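Local coordinates for protein 6-aminohexanoate-cyclic-dimer hydrolase (Arthrobacter sp., PDB 3A2Q) that hydrolyses the cyclic dimer of 6-aminohexanoate, a by-product of nylon-6 manufacture, opening it to the linear dimer, at residues R55-P63 with M107-L115. The protein carries 1 engineered substitution. Residues are numbered along the deposited sequence; the frame is centred on the assembly and turned at random.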
loop_
_atom_site.group_PDB
_atom_site.type_symbol
_atom_site.label_atom_id
_atom_site.label_comp_id
_atom_site.label_asym_id
_atom_site.label_seq_id
_atom_site.Cartn_x
_atom_site.Cartn_y
_atom_site.Cartn_z
ATOM N N ARG A 55 15.376 20.290 9.129
ATOM C CA ARG A 55 16.685 20.498 8.515
ATOM C C ARG A 55 16.563 20.370 7.001
ATOM O O ARG A 55 17.098 21.186 6.252
ATOM C CB ARG A 55 17.689 19.453 8.998
ATOM C CG ARG A 55 17.713 19.190 10.491
ATOM C CD ARG A 55 18.596 17.978 10.766
ATOM N NE ARG A 55 18.423 17.439 12.112
ATOM C CZ ARG A 55 18.957 16.294 12.526
ATOM N NH1 ARG A 55 19.698 15.568 11.698
ATOM N NH2 ARG A 55 18.749 15.871 13.767
ATOM N N GLU A 56 15.861 19.331 6.554
ATOM C CA GLU A 56 15.688 19.087 5.128
ATOM C C GLU A 56 14.888 20.190 4.453
ATOM O O GLU A 56 15.128 20.512 3.292
ATOM C CB GLU A 56 14.993 17.737 4.890
ATOM C CG GLU A 56 15.637 16.567 5.615
ATOM C CD GLU A 56 15.037 15.229 5.218
ATOM O OE1 GLU A 56 13.834 15.187 4.878
ATOM O OE2 GLU A 56 15.763 14.218 5.258
ATOM N N SER A 57 13.939 20.771 5.178
ATOM C CA SER A 57 13.111 21.830 4.612
ATOM C C SER A 57 13.932 23.038 4.177
ATOM O O SER A 57 13.663 23.645 3.139
ATOM C CB SER A 57 12.051 22.273 5.618
ATOM O OG SER A 57 11.243 23.298 5.065
ATOM N N GLU A 58 14.933 23.387 4.976
ATOM C CA GLU A 58 15.780 24.529 4.659
ATOM C C GLU A 58 16.607 24.262 3.405
ATOM O O GLU A 58 16.855 25.168 2.611
ATOM C CB GLU A 58 16.710 24.835 5.838
ATOM C CG GLU A 58 15.985 25.067 7.159
ATOM C CD GLU A 58 16.933 25.372 8.309
ATOM O OE1 GLU A 58 17.854 24.564 8.563
ATOM O OE2 GLU A 58 16.752 26.419 8.963
ATOM N N LEU A 59 17.011 23.010 3.224
ATOM C CA LEU A 59 17.832 22.614 2.083
ATOM C C LEU A 59 17.044 22.089 0.879
ATOM O O LEU A 59 17.547 22.086 -0.243
ATOM C CB LEU A 59 18.836 21.551 2.539
ATOM C CG LEU A 59 19.677 21.920 3.765
ATOM C CD1 LEU A 59 20.431 20.701 4.268
ATOM C CD2 LEU A 59 20.639 23.045 3.404
ATOM N N ALA A 60 15.809 21.654 1.115
ATOM C CA ALA A 60 14.961 21.099 0.062
ATOM C C ALA A 60 14.927 21.906 -1.232
ATOM O O ALA A 60 14.924 23.133 -1.209
ATOM C CB ALA A 60 13.541 20.911 0.586
ATOM N N SER A 61 14.896 21.198 -2.358
ATOM C CA SER A 61 14.845 21.820 -3.680
ATOM C C SER A 61 14.274 20.840 -4.706
ATOM O O SER A 61 14.603 19.655 -4.691
ATOM C CB SER A 61 16.243 22.258 -4.120
ATOM O OG SER A 61 17.118 21.151 -4.233
ATOM N N GLY A 62 13.428 21.345 -5.599
ATOM C CA GLY A 62 12.822 20.500 -6.612
ATOM C C GLY A 62 11.345 20.797 -6.815
ATOM O O GLY A 62 10.824 21.760 -6.252
ATOM N N PRO A 63 10.638 19.982 -7.615
ATOM C CA PRO A 63 9.206 20.161 -7.892
ATOM C C PRO A 63 8.290 20.070 -6.669
ATOM O O PRO A 63 7.125 20.449 -6.737
ATOM C CB PRO A 63 8.907 19.066 -8.918
ATOM C CG PRO A 63 9.951 18.015 -8.624
ATOM C CD PRO A 63 11.181 18.838 -8.370
ATOM N N MET A 107 13.137 10.794 -2.892
ATOM C CA MET A 107 12.146 11.735 -2.372
ATOM C C MET A 107 12.790 13.044 -1.909
ATOM O O MET A 107 12.284 14.135 -2.195
ATOM C CB MET A 107 11.381 11.105 -1.204
ATOM C CG MET A 107 10.402 9.999 -1.610
ATOM S SD MET A 107 9.040 10.601 -2.631
ATOM C CE MET A 107 7.920 11.204 -1.345
ATOM N N ARG A 108 13.904 12.932 -1.192
ATOM C CA ARG A 108 14.610 14.110 -0.694
ATOM C C ARG A 108 15.152 14.961 -1.841
ATOM O O ARG A 108 15.097 16.188 -1.791
ATOM C CB ARG A 108 15.758 13.694 0.232
ATOM C CG ARG A 108 16.459 14.871 0.896
ATOM C CD ARG A 108 17.453 14.422 1.956
ATOM N NE ARG A 108 18.607 13.726 1.393
ATOM C CZ ARG A 108 18.928 12.466 1.666
ATOM N NH1 ARG A 108 18.181 11.749 2.499
ATOM N NH2 ARG A 108 20.006 11.923 1.114
ATOM N N ALA A 109 15.676 14.305 -2.874
ATOM C CA ALA A 109 16.218 15.015 -4.027
ATOM C C ALA A 109 15.109 15.758 -4.760
ATOM O O ALA A 109 15.354 16.766 -5.429
ATOM C CB ALA A 109 16.904 14.032 -4.975
ATOM N N ALA A 110 13.884 15.255 -4.630
ATOM C CA ALA A 110 12.730 15.862 -5.280
ATOM C C ALA A 110 12.218 17.077 -4.513
ATOM O O ALA A 110 11.448 17.871 -5.050
ATOM C CB ALA A 110 11.614 14.832 -5.424
ATOM N N GLY A 111 12.635 17.215 -3.260
ATOM C CA GLY A 111 12.195 18.351 -2.467
ATOM C C GLY A 111 11.289 18.005 -1.300
ATOM O O GLY A 111 10.912 18.884 -0.524
ATOM N N PHE A 112 10.928 16.731 -1.173
ATOM C CA PHE A 112 10.067 16.275 -0.083
ATOM C C PHE A 112 10.861 16.247 1.220
ATOM O O PHE A 112 12.078 16.064 1.200
ATOM C CB PHE A 112 9.541 14.862 -0.381
ATOM C CG PHE A 112 8.461 14.814 -1.434
ATOM C CD1 PHE A 112 7.165 15.225 -1.140
ATOM C CD2 PHE A 112 8.737 14.347 -2.715
ATOM C CE1 PHE A 112 6.158 15.172 -2.108
ATOM C CE2 PHE A 112 7.737 14.290 -3.691
ATOM C CZ PHE A 112 6.448 14.703 -3.387
ATOM N N VAL A 113 10.186 16.437 2.351
ATOM C CA VAL A 113 10.867 16.395 3.644
ATOM C C VAL A 113 10.305 15.237 4.473
ATOM O O VAL A 113 9.092 15.095 4.611
ATOM C CB VAL A 113 10.717 17.745 4.427
ATOM C CG1 VAL A 113 11.127 18.911 3.530
ATOM C CG2 VAL A 113 9.296 17.934 4.925
ATOM N N LEU A 114 11.192 14.396 4.999
ATOM C CA LEU A 114 10.776 13.246 5.795
ATOM C C LEU A 114 10.229 13.689 7.146
ATOM O O LEU A 114 10.987 14.059 8.043
ATOM C CB LEU A 114 11.951 12.286 5.996
ATOM C CG LEU A 114 11.625 10.998 6.749
ATOM C CD1 LEU A 114 10.416 10.329 6.108
ATOM C CD2 LEU A 114 12.832 10.068 6.732
ATOM N N LEU A 115 8.906 13.635 7.284
ATOM C CA LEU A 115 8.225 14.052 8.506
ATOM C C LEU A 115 8.208 13.003 9.611
ATOM O O LEU A 115 8.147 13.344 10.792
ATOM C CB LEU A 115 6.785 14.464 8.180
ATOM C CG LEU A 115 5.978 15.117 9.303
ATOM C CD1 LEU A 115 6.643 16.433 9.704
ATOM C CD2 LEU A 115 4.549 15.367 8.829
HETATM O O HOH W 1 13.157 14.105 2.449
HETATM O O HOH W 2 15.528 11.800 4.146
HETATM O O HOH W 3 16.638 18.463 -2.482
#
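Glu56 OE1 is gripped by two donors: Leu114 N, whose hydrogen bond of 2.8 Å is nearly straight (165°) and meets OE1 nearly along its C-O axis, and a water 2.7 Å from Glu56 OE1. The same water also donates to Phe112 O. Glu56 CG lies anti to the carbonyl carbon (chi1 -51°) and the chain runs extended beyond it, which carries the carboxylate from the helix to the strand backbone. The side chain of Arg108 crosses that of Glu56 at about a right angle, its CD 3.7 Å from Glu56 OE2, but the charges join through a second water, since Arg108 NH1 stays 4.4 Å from OE2 and forms its salt bridge with Asp100. An alanine in place of Glu56 would probably leave the Leu114 amide without its carboxylate mate and deprive both waters of theirs. Val113 CG1 packs 3.7 Å from Ser57 CA, and Ala60 CB rests 3.5 Å from Gly111 O. Gly111, with positive phi, closes helix 102-110 in a Schellman motif, Phe112 N bonding back to Met107 O and Gly111 N to Arg108 O. Thus residues 55-59 of helix 50-59 run nearly antiparallel (162°) to residues 113-115 of strand 113-118, in the layered alpha/beta fold of the amidase family.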